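Tail protein, 43 kDa (Neisseria meningitidis MC58, PDB 3D37) is of uncharacterised function but probably serves as a baseplate hub component of a Mu-like prophage tail. Local coordinates at residues D53-C59 against G71-Q76. Residues are numbered along the deposited sequence; the frame is centred on the assembly and turned at random.
Sequences DLSGESC and GIIGSQ
Ile73 fills the buried side of the contact, its CG1 resting 3.8 Å from Cys59 SG and its CD1 reaching 3.7 Å from Leu54 CB. With CG1 anti to the carbonyl carbon (chi1 -61°), CG2 is left to lie against Leu54 O and Ser55 CA. Val14 and Phe38 pack on both Ile73 and Cys59, continuing this apolar side into the domain. Cys59 and Gly71 form an antiparallel hydrogen-bonded pair, with Cys59 N to Gly71 O at 2.8 Å. This ladder belongs to the hairpin of strands 58-63 and 66-81 in the region of the GpP-like N-terminal family, of the phage-barrel clan. Just before strand 58-63 the chain makes a type II turn from Leu54 to Glu57, tied to the partner strand by Gly56 N to Ile73 O, 2.7 Å. The extended side chain of Gln76 reaches the turn's approach: OE1 accepts from Leu54 N at 2.8 Å, while NE2 bonds Pro52 O. Asp53 OD1 accepts from Ser55 N, met from above the carboxylate plane, which makes an Asx turn; Ser55 OG also donates to it, on its syn lone pair. On the looser face, Ile72 CG2 lies 3.9 Å from Gly56 O, and Ser58 and Ile72 pack on Leu245 of a second subunit.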
ATOM      1  N   ASP A  53     -22.004 -26.437   6.390  1.00 50.12           N
ATOM      2  CA  ASP A  53     -20.685 -26.988   6.774  1.00 49.58           C
ATOM      3  C   ASP A  53     -20.271 -28.215   5.915  1.00 48.78           C
ATOM      4  O   ASP A  53     -20.809 -29.320   6.071  1.00 49.39           O
ATOM      5  CB  ASP A  53     -20.604 -27.325   8.270  1.00 49.94           C
ATOM      6  CG  ASP A  53     -19.196 -27.843   8.695  1.00 50.41           C
ATOM      7  OD1 ASP A  53     -18.176 -27.464   8.094  1.00 49.88           O
ATOM      8  OD2 ASP A  53     -19.106 -28.637   9.651  1.00 53.02           O
ATOM      9  N   LEU A  54     -19.289 -27.998   5.038  1.00 47.28           N
ATOM     10  CA  LEU A  54     -18.763 -29.038   4.160  1.00 45.95           C
ATOM     11  C   LEU A  54     -17.459 -29.630   4.703  1.00 44.69           C
ATOM     12  O   LEU A  54     -16.894 -30.484   4.073  1.00 43.24           O
ATOM     13  CB  LEU A  54     -18.513 -28.495   2.737  1.00 45.80           C
ATOM     14  CG  LEU A  54     -19.623 -27.733   2.017  1.00 44.90           C
ATOM     15  CD1 LEU A  54     -19.100 -27.104   0.752  1.00 45.87           C
ATOM     16  CD2 LEU A  54     -20.803 -28.632   1.720  1.00 46.93           C
ATOM     17  N   SER A  55     -16.989 -29.179   5.866  1.00 43.87           N
ATOM     18  CA  SER A  55     -15.742 -29.690   6.415  1.00 43.13           C
ATOM     19  C   SER A  55     -15.897 -31.162   6.707  1.00 41.74           C
ATOM     20  O   SER A  55     -16.935 -31.618   7.224  1.00 41.47           O
ATOM     21  CB  SER A  55     -15.290 -28.924   7.680  1.00 42.85           C
ATOM     22  OG  SER A  55     -16.266 -29.032   8.732  1.00 45.20           O
ATOM     23  N   GLY A  56     -14.863 -31.913   6.332  1.00 39.70           N
ATOM     24  CA  GLY A  56     -14.856 -33.328   6.487  1.00 38.72           C
ATOM     25  C   GLY A  56     -15.564 -34.085   5.394  1.00 37.91           C
ATOM     26  O   GLY A  56     -15.570 -35.299   5.440  1.00 39.38           O
ATOM     27  N   GLU A  57     -16.160 -33.392   4.427  1.00 37.42           N
ATOM     28  CA  GLU A  57     -16.859 -34.033   3.289  1.00 36.82           C
ATOM     29  C   GLU A  57     -15.875 -34.427   2.179  1.00 35.22           C
ATOM     30  O   GLU A  57     -14.881 -33.759   1.959  1.00 34.58           O
ATOM     31  CB  GLU A  57     -17.874 -33.067   2.662  1.00 37.68           C
ATOM     32  CG  GLU A  57     -19.077 -32.730   3.511  1.00 40.94           C
ATOM     33  CD  GLU A  57     -19.873 -33.931   3.818  1.00 47.97           C
ATOM     34  OE1 GLU A  57     -20.011 -34.773   2.912  1.00 52.96           O
ATOM     35  OE2 GLU A  57     -20.320 -34.080   4.979  1.00 54.33           O
ATOM     36  N   SER A  58     -16.195 -35.501   1.477  1.00 34.25           N
ATOM     37  CA  SER A  58     -15.453 -35.951   0.331  1.00 34.06           C
ATOM     38  C   SER A  58     -15.755 -35.032  -0.824  1.00 32.78           C
ATOM     39  O   SER A  58     -16.863 -34.555  -0.956  1.00 31.76           O
ATOM     40  CB  SER A  58     -15.873 -37.367  -0.054  1.00 34.38           C
ATOM     41  OG  SER A  58     -15.272 -38.252   0.832  1.00 38.01           O
ATOM     42  N   CYS A  59     -14.761 -34.752  -1.652  1.00 31.58           N
ATOM     43  CA  CYS A  59     -15.000 -33.834  -2.769  1.00 31.05           C
ATOM     44  C   CYS A  59     -14.175 -34.177  -4.004  1.00 29.79           C
ATOM     45  O   CYS A  59     -13.238 -34.936  -3.949  1.00 29.15           O
ATOM     46  CB  CYS A  59     -14.755 -32.379  -2.357  1.00 30.54           C
ATOM     47  SG  CYS A  59     -13.037 -31.962  -1.962  1.00 32.76           S
ATOM     48  N   GLY A  71     -10.418 -35.624  -3.091  1.00 29.29           N
ATOM     49  CA  GLY A  71      -9.954 -35.434  -1.723  1.00 29.34           C
ATOM     50  C   GLY A  71     -11.032 -35.173  -0.697  1.00 29.13           C
ATOM     51  O   GLY A  71     -12.162 -35.555  -0.868  1.00 27.81           O
ATOM     52  N   ILE A  72     -10.650 -34.467   0.358  1.00 29.73           N
ATOM     53  CA  ILE A  72     -11.482 -34.275   1.528  1.00 29.85           C
ATOM     54  C   ILE A  72     -11.298 -32.822   1.925  1.00 29.96           C
ATOM     55  O   ILE A  72     -10.172 -32.329   2.005  1.00 29.60           O
ATOM     56  CB  ILE A  72     -11.080 -35.231   2.751  1.00 30.07           C
ATOM     57  CG1 ILE A  72     -11.202 -36.697   2.365  1.00 32.10           C
ATOM     58  CG2 ILE A  72     -11.996 -35.027   3.998  1.00 28.43           C
ATOM     59  CD1 ILE A  72     -10.023 -37.190   1.602  1.00 39.19           C
ATOM     60  N   ILE A  73     -12.414 -32.150   2.178  1.00 29.97           N
ATOM     61  CA  ILE A  73     -12.402 -30.785   2.736  1.00 30.54           C
ATOM     62  C   ILE A  73     -11.939 -30.914   4.199  1.00 30.87           C
ATOM     63  O   ILE A  73     -12.568 -31.609   5.032  1.00 30.92           O
ATOM     64  CB  ILE A  73     -13.759 -30.125   2.599  1.00 30.25           C
ATOM     65  CG1 ILE A  73     -14.108 -30.044   1.096  1.00 32.28           C
ATOM     66  CG2 ILE A  73     -13.808 -28.634   3.209  1.00 29.68           C
ATOM     67  CD1 ILE A  73     -15.449 -29.526   0.843  1.00 31.15           C
ATOM     68  N   GLY A  74     -10.789 -30.317   4.484  1.00 30.69           N
ATOM     69  CA  GLY A  74     -10.235 -30.358   5.809  1.00 31.51           C
ATOM     70  C   GLY A  74     -10.719 -29.218   6.656  1.00 32.49           C
ATOM     71  O   GLY A  74     -10.791 -29.330   7.860  1.00 34.55           O
ATOM     72  N   SER A  75     -11.008 -28.086   6.052  1.00 32.88           N
ATOM     73  CA  SER A  75     -11.373 -26.940   6.826  1.00 33.02           C
ATOM     74  C   SER A  75     -12.198 -25.939   6.050  1.00 31.93           C
ATOM     75  O   SER A  75     -12.167 -25.871   4.821  1.00 30.02           O
ATOM     76  CB  SER A  75     -10.145 -26.272   7.456  1.00 33.20           C
ATOM     77  OG  SER A  75      -9.420 -25.486   6.575  1.00 34.22           O
ATOM     78  N   GLN A  76     -12.975 -25.186   6.807  1.00 31.69           N
ATOM     79  CA  GLN A  76     -13.880 -24.192   6.251  1.00 31.80           C
ATOM     80  C   GLN A  76     -13.901 -22.964   7.123  1.00 30.44           C
ATOM     81  O   GLN A  76     -13.953 -23.057   8.339  1.00 29.95           O
ATOM     82  CB  GLN A  76     -15.295 -24.815   6.104  1.00 31.30           C
ATOM     83  CG  GLN A  76     -16.344 -23.838   5.512  1.00 34.09           C
ATOM     84  CD  GLN A  76     -17.705 -24.518   5.230  1.00 35.74           C
ATOM     85  OE1 GLN A  76     -17.778 -25.660   4.796  1.00 39.07           O
ATOM     86  NE2 GLN A  76     -18.776 -23.804   5.507  1.00 41.85           N
TER